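Local coordinates for UDP-galactopyranose mutase (Deinococcus radiodurans, PDB 3HDY), which probably interconverts UDP-galactopyranose and UDP-galactofuranose, an isomerisation carried out by a mutase that binds FAD and the UDP-sugar, at residues Q25-F30 / F249-H254; Y334-R339 / V362-T367. One frame throughout, in Å; residues are numbered along the deposited sequence.

Contact 1: Q25-F30 / F249-H254; sequences QESKGF and FIPFQH
The first strand of the Rossmann-type FAD-binding sheet, 30-35, meets its neighbour 252-257 where both begin, and F30 and F252 form a parallel bridge there. F30 N donates to P251 O at 3.0 Å, and F30 O accepts Q253 N at 2.9 Å. F252 CA lies 3.1 Å from F30 O and adds a CH···O contact. With CG anti to the carbonyl carbon (chi1 -64°), the edge of the F30 ring meets I250, F30 CE1 lying 3.8 Å from I250 CG2. Before the strand, S27 CB rests on P251 CG at 3.6 Å, while the Q253 side chain, bent at chi2, brings NE2 to K28 O in a weak bond and lies against K28 CG. At G29, phi is positive and a CB would run into P251 O. An alanine in place of F30 would probably leave I250 CG2 and the F249 ring of the second subunit without their aromatic partner and open a gap at the dimer interface. In the fold, F30 and I250 both pack on L56 of strand 55-59, and the F30 ring also meets F249 of the second subunit.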
ATOM      1  N   GLN A  25      30.861 -22.989  12.983  1.00 98.39           N
ATOM      2  CA  GLN A  25      30.412 -21.735  12.388  1.00100.95           C
ATOM      3  C   GLN A  25      28.911 -21.751  12.105  1.00102.13           C
ATOM      4  O   GLN A  25      28.337 -22.796  11.791  1.00 85.50           O
ATOM      5  CB  GLN A  25      31.188 -21.437  11.106  1.00101.83           C
ATOM      6  CG  GLN A  25      30.795 -20.130  10.438  1.00102.05           C
ATOM      7  CD  GLN A  25      31.592 -19.857   9.179  1.00109.12           C
ATOM      8  OE1 GLN A  25      32.575 -20.541   8.892  1.00108.11           O
ATOM      9  NE2 GLN A  25      31.172 -18.850   8.421  1.00112.76           N
ATOM     10  N   GLU A  26      28.290 -20.579  12.208  1.00107.37           N
ATOM     11  CA  GLU A  26      26.841 -20.445  12.082  1.00104.83           C
ATOM     12  C   GLU A  26      26.360 -20.333  10.634  1.00 98.49           C
ATOM     13  O   GLU A  26      27.131 -20.516   9.691  1.00 97.72           O
ATOM     14  CB  GLU A  26      26.348 -19.241  12.889  1.00109.04           C
ATOM     15  CG  GLU A  26      26.499 -19.399  14.394  1.00116.57           C
ATOM     16  CD  GLU A  26      25.506 -20.382  14.983  1.00118.49           C
ATOM     17  OE1 GLU A  26      24.416 -20.555  14.396  1.00109.95           O
ATOM     18  OE2 GLU A  26      25.814 -20.978  16.038  1.00120.03           O
ATOM     19  N   SER A  27      25.075 -20.025  10.480  1.00 90.85           N
ATOM     20  CA  SER A  27      24.422 -19.980   9.174  1.00 84.54           C
ATOM     21  C   SER A  27      25.042 -18.954   8.228  1.00 85.37           C
ATOM     22  O   SER A  27      25.680 -17.995   8.660  1.00 84.20           O
ATOM     23  CB  SER A  27      22.923 -19.698   9.345  1.00 82.66           C
ATOM     24  OG  SER A  27      22.267 -19.594   8.091  1.00 85.65           O
ATOM     25  N   LYS A  28      24.851 -19.173   6.930  1.00 85.33           N
ATOM     26  CA  LYS A  28      25.296 -18.230   5.911  1.00 80.96           C
ATOM     27  C   LYS A  28      24.205 -17.182   5.708  1.00 76.34           C
ATOM     28  O   LYS A  28      24.485 -15.987   5.586  1.00 65.18           O
ATOM     29  CB  LYS A  28      25.586 -18.970   4.603  1.00 80.97           C
ATOM     30  CG  LYS A  28      26.327 -18.160   3.553  1.00 78.16           C
ATOM     31  CD  LYS A  28      26.474 -18.961   2.264  1.00 86.46           C
ATOM     32  CE  LYS A  28      27.231 -18.186   1.197  1.00 89.03           C
ATOM     33  NZ  LYS A  28      27.276 -18.929  -0.094  1.00 86.53           N
ATOM     34  N   GLY A  29      22.957 -17.645   5.687  1.00 72.35           N
ATOM     35  CA  GLY A  29      21.804 -16.770   5.598  1.00 67.53           C
ATOM     36  C   GLY A  29      21.737 -15.942   4.330  1.00 61.96           C
ATOM     37  O   GLY A  29      22.185 -16.368   3.265  1.00 63.77           O
ATOM     38  N   PHE A  30      21.166 -14.747   4.456  1.00 55.79           N
ATOM     39  CA  PHE A  30      21.034 -13.821   3.338  1.00 52.76           C
ATOM     40  C   PHE A  30      22.387 -13.339   2.830  1.00 48.66           C
ATOM     41  O   PHE A  30      23.280 -13.026   3.612  1.00 49.32           O
ATOM     42  CB  PHE A  30      20.192 -12.618   3.759  1.00 42.19           C
ATOM     43  CG  PHE A  30      18.778 -12.963   4.108  1.00 42.31           C
ATOM     44  CD1 PHE A  30      18.421 -13.228   5.415  1.00 37.97           C
ATOM     45  CD2 PHE A  30      17.805 -13.024   3.124  1.00 43.04           C
ATOM     46  CE1 PHE A  30      17.118 -13.544   5.740  1.00 44.69           C
ATOM     47  CE2 PHE A  30      16.501 -13.344   3.444  1.00 41.79           C
ATOM     48  CZ  PHE A  30      16.158 -13.604   4.752  1.00 41.51           C
ATOM     49  N   PHE A 249      20.312 -11.838  15.230  1.00 56.82           N
ATOM     50  CA  PHE A 249      19.978 -13.249  15.027  1.00 54.66           C
ATOM     51  C   PHE A 249      19.637 -13.664  13.590  1.00 53.50           C
ATOM     52  O   PHE A 249      19.407 -14.841  13.320  1.00 56.52           O
ATOM     53  CB  PHE A 249      18.861 -13.678  15.983  1.00 55.24           C
ATOM     54  CG  PHE A 249      17.663 -12.779  15.959  1.00 56.36           C
ATOM     55  CD1 PHE A 249      17.541 -11.746  16.870  1.00 54.45           C
ATOM     56  CD2 PHE A 249      16.655 -12.971  15.029  1.00 54.15           C
ATOM     57  CE1 PHE A 249      16.434 -10.916  16.855  1.00 60.05           C
ATOM     58  CE2 PHE A 249      15.546 -12.148  15.008  1.00 51.56           C
ATOM     59  CZ  PHE A 249      15.434 -11.118  15.923  1.00 58.48           C
ATOM     60  N   ILE A 250      19.602 -12.711  12.668  1.00 54.39           N
ATOM     61  CA  ILE A 250      19.390 -13.053  11.268  1.00 50.41           C
ATOM     62  C   ILE A 250      20.728 -13.074  10.548  1.00 49.68           C
ATOM     63  O   ILE A 250      21.437 -12.072  10.522  1.00 60.49           O
ATOM     64  CB  ILE A 250      18.431 -12.071  10.574  1.00 45.72           C
ATOM     65  CG1 ILE A 250      17.045 -12.145  11.210  1.00 45.57           C
ATOM     66  CG2 ILE A 250      18.338 -12.375   9.095  1.00 42.05           C
ATOM     67  CD1 ILE A 250      16.039 -11.224  10.571  1.00 48.83           C
ATOM     68  N   PRO A 251      21.085 -14.226   9.969  1.00 50.54           N
ATOM     69  CA  PRO A 251      22.378 -14.404   9.302  1.00 56.96           C
ATOM     70  C   PRO A 251      22.472 -13.625   7.991  1.00 55.19           C
ATOM     71  O   PRO A 251      21.547 -13.672   7.183  1.00 56.74           O
ATOM     72  CB  PRO A 251      22.419 -15.912   9.012  1.00 62.55           C
ATOM     73  CG  PRO A 251      21.349 -16.517   9.871  1.00 59.93           C
ATOM     74  CD  PRO A 251      20.298 -15.469   9.985  1.00 57.07           C
ATOM     75  N   PHE A 252      23.579 -12.919   7.790  1.00 48.60           N
ATOM     76  CA  PHE A 252      23.839 -12.260   6.515  1.00 51.81           C
ATOM     77  C   PHE A 252      25.333 -12.124   6.243  1.00 50.08           C
ATOM     78  O   PHE A 252      26.127 -11.937   7.162  1.00 56.42           O
ATOM     79  CB  PHE A 252      23.147 -10.892   6.438  1.00 47.16           C
ATOM     80  CG  PHE A 252      23.522  -9.953   7.547  1.00 48.96           C
ATOM     81  CD1 PHE A 252      24.519  -9.007   7.367  1.00 49.30           C
ATOM     82  CD2 PHE A 252      22.865 -10.003   8.767  1.00 48.46           C
ATOM     83  CE1 PHE A 252      24.858  -8.135   8.389  1.00 49.76           C
ATOM     84  CE2 PHE A 252      23.200  -9.136   9.790  1.00 48.23           C
ATOM     85  CZ  PHE A 252      24.199  -8.202   9.601  1.00 47.35           C
ATOM     86  N   GLN A 253      25.704 -12.229   4.972  1.00 50.38           N
ATOM     87  CA  GLN A 253      27.100 -12.145   4.561  1.00 58.50           C
ATOM     88  C   GLN A 253      27.587 -10.702   4.527  1.00 56.95           C
ATOM     89  O   GLN A 253      28.637 -10.377   5.081  1.00 58.48           O
ATOM     90  CB  GLN A 253      27.288 -12.789   3.185  1.00 59.22           C
ATOM     91  CG  GLN A 253      27.103 -14.291   3.179  1.00 68.90           C
ATOM     92  CD  GLN A 253      28.167 -14.998   3.990  1.00 83.37           C
ATOM     93  OE1 GLN A 253      29.299 -15.169   3.537  1.00 86.88           O
ATOM     94  NE2 GLN A 253      27.808 -15.416   5.200  1.00 82.88           N
ATOM     95  N   HIS A 254      26.819  -9.842   3.868  1.00 54.79           N
ATOM     96  CA  HIS A 254      27.193  -8.443   3.707  1.00 51.47           C
ATOM     97  C   HIS A 254      26.001  -7.537   4.002  1.00 45.31           C
ATOM     98  O   HIS A 254      24.855  -7.944   3.835  1.00 50.26           O
ATOM     99  CB  HIS A 254      27.699  -8.203   2.287  1.00 44.56           C
ATOM    100  CG  HIS A 254      28.428  -6.908   2.113  1.00 53.20           C
ATOM    101  ND1 HIS A 254      29.796  -6.803   2.229  1.00 58.45           N
ATOM    102  CD2 HIS A 254      27.979  -5.664   1.823  1.00 54.95           C
ATOM    103  CE1 HIS A 254      30.160  -5.551   2.021  1.00 53.51           C
ATOM    104  NE2 HIS A 254      29.076  -4.838   1.773  1.00 58.44           N
TER

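Contact 2: Y334-R339 / V362-T367; sequences YYPVPR and VGRLAT. With FAD (flavin-adenine dinucleotide), chain L.
R364 and Y335 lie side by side and point the same way in the active-site cleft, where the end of strand 320-336, at a classic beta bulge formed by Y334 and Y335 against R275, meets the FAD-binding loop after strand 359-361. Their guanidinium and ring planes are 53° apart. R364 NH1 stands over one face of the Y335 ring, displaced toward its rim and 4.0 Å from Y335 CD2; with R364 CZ 5.4 Å from the centroid, any cation-pi attraction is weak. Y334 O lies in the guanidinium plane and accepts R364 NH1 at 2.6 Å, NH1 standing 29° off the carbonyl plane. Over one guanidinium face sits FAD C1', 3.4 Å from R364 NH2; NH2 donates a hydrogen bond to Y371 O, and these partners probably fix the rotation of the group. P336 crosses the arginine stem at about a right angle, its CD 4.1 Å from R364 CG. The two tyrosines reach the flavin's methyl groups, Y334 CB lying 3.7 Å from C8M and Y335 OH 3.7 Å from C7M, while Y335 OH hydrogen-bonds to O1B of the bound UDP-galactose. At G363, a side chain would clash with the FAD phosphate oxygen O2P, which accepts R364 N at 3.0 Å.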
ATOM      1  N   TYR A 334      16.056  14.335   7.115  1.00 40.85           N
ATOM      2  CA  TYR A 334      15.706  14.493   5.706  1.00 40.74           C
ATOM      3  C   TYR A 334      16.824  15.173   4.923  1.00 43.87           C
ATOM      4  O   TYR A 334      17.090  14.817   3.775  1.00 44.61           O
ATOM      5  CB  TYR A 334      14.400  15.271   5.555  1.00 39.94           C
ATOM      6  CG  TYR A 334      13.204  14.571   6.156  1.00 47.06           C
ATOM      7  CD1 TYR A 334      12.388  15.213   7.076  1.00 47.83           C
ATOM      8  CD2 TYR A 334      12.898  13.261   5.812  1.00 47.08           C
ATOM      9  CE1 TYR A 334      11.294  14.573   7.630  1.00 43.37           C
ATOM     10  CE2 TYR A 334      11.809  12.614   6.363  1.00 43.32           C
ATOM     11  CZ  TYR A 334      11.011  13.274   7.270  1.00 42.46           C
ATOM     12  OH  TYR A 334       9.923  12.635   7.821  1.00 44.22           O
ATOM     13  N   TYR A 335      17.484  16.141   5.553  1.00 41.32           N
ATOM     14  CA  TYR A 335      18.532  16.913   4.892  1.00 43.70           C
ATOM     15  C   TYR A 335      19.868  16.856   5.624  1.00 41.29           C
ATOM     16  O   TYR A 335      19.944  17.161   6.811  1.00 43.33           O
ATOM     17  CB  TYR A 335      18.127  18.390   4.793  1.00 50.48           C
ATOM     18  CG  TYR A 335      16.863  18.687   4.016  1.00 46.55           C
ATOM     19  CD1 TYR A 335      15.612  18.494   4.587  1.00 39.85           C
ATOM     20  CD2 TYR A 335      16.922  19.198   2.723  1.00 46.33           C
ATOM     21  CE1 TYR A 335      14.459  18.776   3.888  1.00 42.29           C
ATOM     22  CE2 TYR A 335      15.772  19.487   2.016  1.00 42.44           C
ATOM     23  CZ  TYR A 335      14.542  19.273   2.605  1.00 42.90           C
ATOM     24  OH  TYR A 335      13.391  19.556   1.910  1.00 48.60           O
ATOM     25  N   PRO A 336      20.936  16.483   4.911  1.00 40.80           N
ATOM     26  CA  PRO A 336      22.277  16.773   5.419  1.00 41.66           C
ATOM     27  C   PRO A 336      22.464  18.292   5.432  1.00 45.63           C
ATOM     28  O   PRO A 336      21.842  18.975   4.620  1.00 44.34           O
ATOM     29  CB  PRO A 336      23.194  16.144   4.366  1.00 45.20           C
ATOM     30  CG  PRO A 336      22.341  15.156   3.637  1.00 44.17           C
ATOM     31  CD  PRO A 336      20.966  15.739   3.643  1.00 46.25           C
ATOM     32  N   VAL A 337      23.290  18.813   6.334  1.00 46.65           N
ATOM     33  CA  VAL A 337      23.479  20.259   6.442  1.00 43.01           C
ATOM     34  C   VAL A 337      24.888  20.670   6.042  1.00 42.60           C
ATOM     35  O   VAL A 337      25.772  20.777   6.890  1.00 44.50           O
ATOM     36  CB  VAL A 337      23.207  20.753   7.869  1.00 43.11           C
ATOM     37  CG1 VAL A 337      23.188  22.269   7.903  1.00 42.65           C
ATOM     38  CG2 VAL A 337      21.898  20.172   8.383  1.00 41.80           C
ATOM     39  N   PRO A 338      25.097  20.910   4.740  1.00 50.30           N
ATOM     40  CA  PRO A 338      26.425  21.176   4.179  1.00 46.65           C
ATOM     41  C   PRO A 338      27.064  22.460   4.713  1.00 49.33           C
ATOM     42  O   PRO A 338      26.624  23.558   4.377  1.00 51.31           O
ATOM     43  CB  PRO A 338      26.150  21.296   2.674  1.00 45.32           C
ATOM     44  CG  PRO A 338      24.838  20.612   2.460  1.00 36.05           C
ATOM     45  CD  PRO A 338      24.057  20.910   3.698  1.00 48.56           C
ATOM     46  N   ARG A 339      28.094  22.301   5.540  1.00 50.33           N
ATOM     47  CA  ARG A 339      28.876  23.411   6.077  1.00 47.23           C
ATOM     48  C   ARG A 339      30.161  22.830   6.657  1.00 49.49           C
ATOM     49  O   ARG A 339      30.196  21.656   7.016  1.00 50.85           O
ATOM     50  CB  ARG A 339      28.089  24.165   7.151  1.00 46.90           C
ATOM     51  CG  ARG A 339      27.739  23.324   8.365  1.00 49.60           C
ATOM     52  CD  ARG A 339      26.890  24.107   9.356  1.00 52.74           C
ATOM     53  NE  ARG A 339      27.484  25.398   9.685  1.00 54.45           N
ATOM     54  CZ  ARG A 339      27.272  26.053  10.822  1.00 50.66           C
ATOM     55  NH1 ARG A 339      26.485  25.537  11.752  1.00 41.12           N
ATOM     56  NH2 ARG A 339      27.855  27.225  11.032  1.00 56.68           N
ATOM     57  N   VAL A 362      25.510   3.669   1.258  1.00 39.39           N
ATOM     58  CA  VAL A 362      25.027   4.321   0.047  1.00 41.47           C
ATOM     59  C   VAL A 362      23.672   4.984   0.290  1.00 41.82           C
ATOM     60  O   VAL A 362      22.876   4.511   1.104  1.00 41.99           O
ATOM     61  CB  VAL A 362      24.970   3.334  -1.150  1.00 47.76           C
ATOM     62  CG1 VAL A 362      24.560   1.944  -0.688  1.00 38.23           C
ATOM     63  CG2 VAL A 362      24.043   3.849  -2.237  1.00 49.20           C
ATOM     64  N   GLY A 363      23.430   6.096  -0.399  1.00 42.91           N
ATOM     65  CA  GLY A 363      22.208   6.862  -0.223  1.00 41.37           C
ATOM     66  C   GLY A 363      22.473   8.273   0.272  1.00 45.59           C
ATOM     67  O   GLY A 363      23.620   8.653   0.506  1.00 44.61           O
ATOM     68  N   ARG A 364      21.406   9.048   0.440  1.00 46.29           N
ATOM     69  CA  ARG A 364      21.525  10.445   0.849  1.00 44.75           C
ATOM     70  C   ARG A 364      21.899  10.597   2.322  1.00 46.46           C
ATOM     71  O   ARG A 364      22.717  11.444   2.687  1.00 50.02           O
ATOM     72  CB  ARG A 364      20.220  11.199   0.568  1.00 45.60           C
ATOM     73  CG  ARG A 364      20.199  12.608   1.128  1.00 42.99           C
ATOM     74  CD  ARG A 364      18.797  13.191   1.184  1.00 46.83           C
ATOM     75  NE  ARG A 364      18.533  14.082   0.062  1.00 53.87           N
ATOM     76  CZ  ARG A 364      17.783  15.176   0.137  1.00 46.38           C
ATOM     77  NH1 ARG A 364      17.225  15.523   1.285  1.00 43.63           N
ATOM     78  NH2 ARG A 364      17.600  15.930  -0.933  1.00 44.86           N
ATOM     79  N   LEU A 365      21.290   9.777   3.168  1.00 41.15           N
ATOM     80  CA  LEU A 365      21.536   9.847   4.599  1.00 44.97           C
ATOM     81  C   LEU A 365      22.855   9.171   4.990  1.00 47.86           C
ATOM     82  O   LEU A 365      23.556   9.638   5.891  1.00 44.35           O
ATOM     83  CB  LEU A 365      20.367   9.220   5.367  1.00 37.95           C
ATOM     84  CG  LEU A 365      19.004   9.896   5.208  1.00 41.16           C
ATOM     85  CD1 LEU A 365      18.020   9.379   6.248  1.00 41.18           C
ATOM     86  CD2 LEU A 365      19.134  11.408   5.305  1.00 38.94           C
ATOM     87  N   ALA A 366      23.192   8.085   4.300  1.00 41.43           N
ATOM     88  CA  ALA A 366      24.343   7.260   4.669  1.00 39.69           C
ATOM     89  C   ALA A 366      25.693   7.768   4.163  1.00 42.24           C
ATOM     90  O   ALA A 366      26.731   7.385   4.694  1.00 45.25           O
ATOM     91  CB  ALA A 366      24.122   5.815   4.228  1.00 41.59           C
ATOM     92  N   THR A 367      25.688   8.610   3.134  1.00 41.01           N
ATOM     93  CA  THR A 367      26.930   9.235   2.680  1.00 42.77           C
ATOM     94  C   THR A 367      26.894  10.751   2.875  1.00 48.60           C
ATOM     95  O   THR A 367      27.744  11.475   2.354  1.00 50.01           O
ATOM     96  CB  THR A 367      27.271   8.894   1.207  1.00 49.02           C
ATOM     97  OG1 THR A 367      26.289   9.458   0.330  1.00 54.00           O
ATOM     98  CG2 THR A 367      27.321   7.392   1.004  1.00 48.16           C
TER
HETATM   99  PA  FAD L 450      15.515   7.563   2.051  1.00 20.00           P
HETATM  100  O1A FAD L 450      15.257   8.474   3.181  1.00 20.00           O
HETATM  101  O2A FAD L 450      14.564   7.748   0.928  1.00 20.00           O
HETATM  102  O5B FAD L 450      15.397   6.075   2.572  1.00 20.00           O
HETATM  103  C5B FAD L 450      16.108   5.724   3.712  1.00 20.00           C
HETATM  104  C4B FAD L 450      15.318   4.766   4.559  1.00 20.00           C
HETATM  105  O4B FAD L 450      16.156   4.234   5.534  1.00 20.00           O
HETATM  106  C3B FAD L 450      14.214   5.468   5.308  1.00 20.00           C
HETATM  107  O3B FAD L 450      13.009   4.946   4.858  1.00 20.00           O
HETATM  108  C2B FAD L 450      14.437   5.103   6.756  1.00 20.00           C
HETATM  109  O2B FAD L 450      13.254   4.760   7.413  1.00 20.00           O
HETATM  110  C1B FAD L 450      15.353   3.913   6.625  1.00 20.00           C
HETATM  111  N9A FAD L 450      16.175   3.685   7.806  1.00 20.00           N
HETATM  112  C8A FAD L 450      17.124   4.505   8.302  1.00 20.00           C
HETATM  113  N7A FAD L 450      17.652   3.927   9.385  1.00 20.00           N
HETATM  114  C5A FAD L 450      17.050   2.747   9.586  1.00 20.00           C
HETATM  115  C6A FAD L 450      17.215   1.759  10.537  1.00 20.00           C
HETATM  116  N6A FAD L 450      17.950   1.980  11.613  1.00 20.00           N
HETATM  117  N1A FAD L 450      16.443   0.637  10.474  1.00 20.00           N
HETATM  118  C2A FAD L 450      15.523   0.493   9.473  1.00 20.00           C
HETATM  119  N3A FAD L 450      15.380   1.476   8.540  1.00 20.00           N
HETATM  120  C4A FAD L 450      16.126   2.584   8.595  1.00 20.00           C
HETATM  121  N1  FAD L 450      14.399  14.641  -4.906  1.00 20.00           N
HETATM  122  C2  FAD L 450      14.086  14.912  -6.206  1.00 20.00           C
HETATM  123  O2  FAD L 450      14.772  14.446  -7.089  1.00 20.00           O
HETATM  124  N3  FAD L 450      13.016  15.699  -6.521  1.00 20.00           N
HETATM  125  C4  FAD L 450      12.257  16.212  -5.512  1.00 20.00           C
HETATM  126  O4  FAD L 450      11.297  16.910  -5.746  1.00 20.00           O
HETATM  127  C4X FAD L 450      12.559  15.944  -4.208  1.00 20.00           C
HETATM  128  N5  FAD L 450      11.775  16.474  -3.227  1.00 20.00           N
HETATM  129  C5X FAD L 450      12.064  16.207  -1.914  1.00 20.00           C
HETATM  130  C6  FAD L 450      11.258  16.756  -0.935  1.00 20.00           C
HETATM  131  C7  FAD L 450      11.534  16.505   0.387  1.00 20.00           C
HETATM  132  C7M FAD L 450      10.673  17.084   1.453  1.00 20.00           C
HETATM  133  C8  FAD L 450      12.602  15.713   0.735  1.00 20.00           C
HETATM  134  C8M FAD L 450      12.837  15.485   2.193  1.00 20.00           C
HETATM  135  C9  FAD L 450      13.423  15.161  -0.243  1.00 20.00           C
HETATM  136  C9A FAD L 450      13.150  15.413  -1.580  1.00 20.00           C
HETATM  137  N10 FAD L 450      13.929  14.879  -2.582  1.00 20.00           N
HETATM  138  C10 FAD L 450      13.638  15.155  -3.895  1.00 20.00           C
HETATM  139  C1' FAD L 450      15.126  14.042  -2.263  1.00 20.00           C
HETATM  140  C2' FAD L 450      14.838  12.555  -2.351  1.00 20.00           C
HETATM  141  O2' FAD L 450      13.843  12.248  -1.430  1.00 20.00           O
HETATM  142  C3' FAD L 450      16.085  11.763  -2.005  1.00 20.00           C
HETATM  143  O3' FAD L 450      17.031  11.971  -3.008  1.00 20.00           O
HETATM  144  C4' FAD L 450      15.825  10.271  -1.880  1.00 20.00           C
HETATM  145  O4' FAD L 450      14.637  10.106  -1.168  1.00 20.00           O
HETATM  146  C5' FAD L 450      16.963   9.580  -1.145  1.00 20.00           C
HETATM  147  O5' FAD L 450      16.781   8.187  -1.035  1.00 20.00           O
HETATM  148  P   FAD L 450      17.513   7.318   0.094  1.00 20.00           P
HETATM  149  O1P FAD L 450      17.115   5.904  -0.066  1.00 20.00           O
HETATM  150  O2P FAD L 450      18.986   7.428  -0.031  1.00 20.00           O
HETATM  151  O3P FAD L 450      17.009   7.803   1.522  1.00 20.00           O

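How the contacts relate
Contact 1 lies at the periphery, partly exposed, its centre about 33 Å from that of the chain, whereas contact 2 is buried, its centre about 10 Å from the same point. The two are separate, with nearest atoms about 9 Å apart, yet both involve the parallel nucleotide-binding sheet: contact 1 joins the starts of strands 30-35 and 252-257, and contact 2 uses the loop leaving the edge strand 359-361, which pairs with 252-257. Contact 1 combines a short piece of backbone pairing with proline and phenylalanine packing, and a second subunit adds apolar cover. In contact 2 a single arginine does the linking, its side chain bonding the mixed sheet and its backbone N the FAD phosphate.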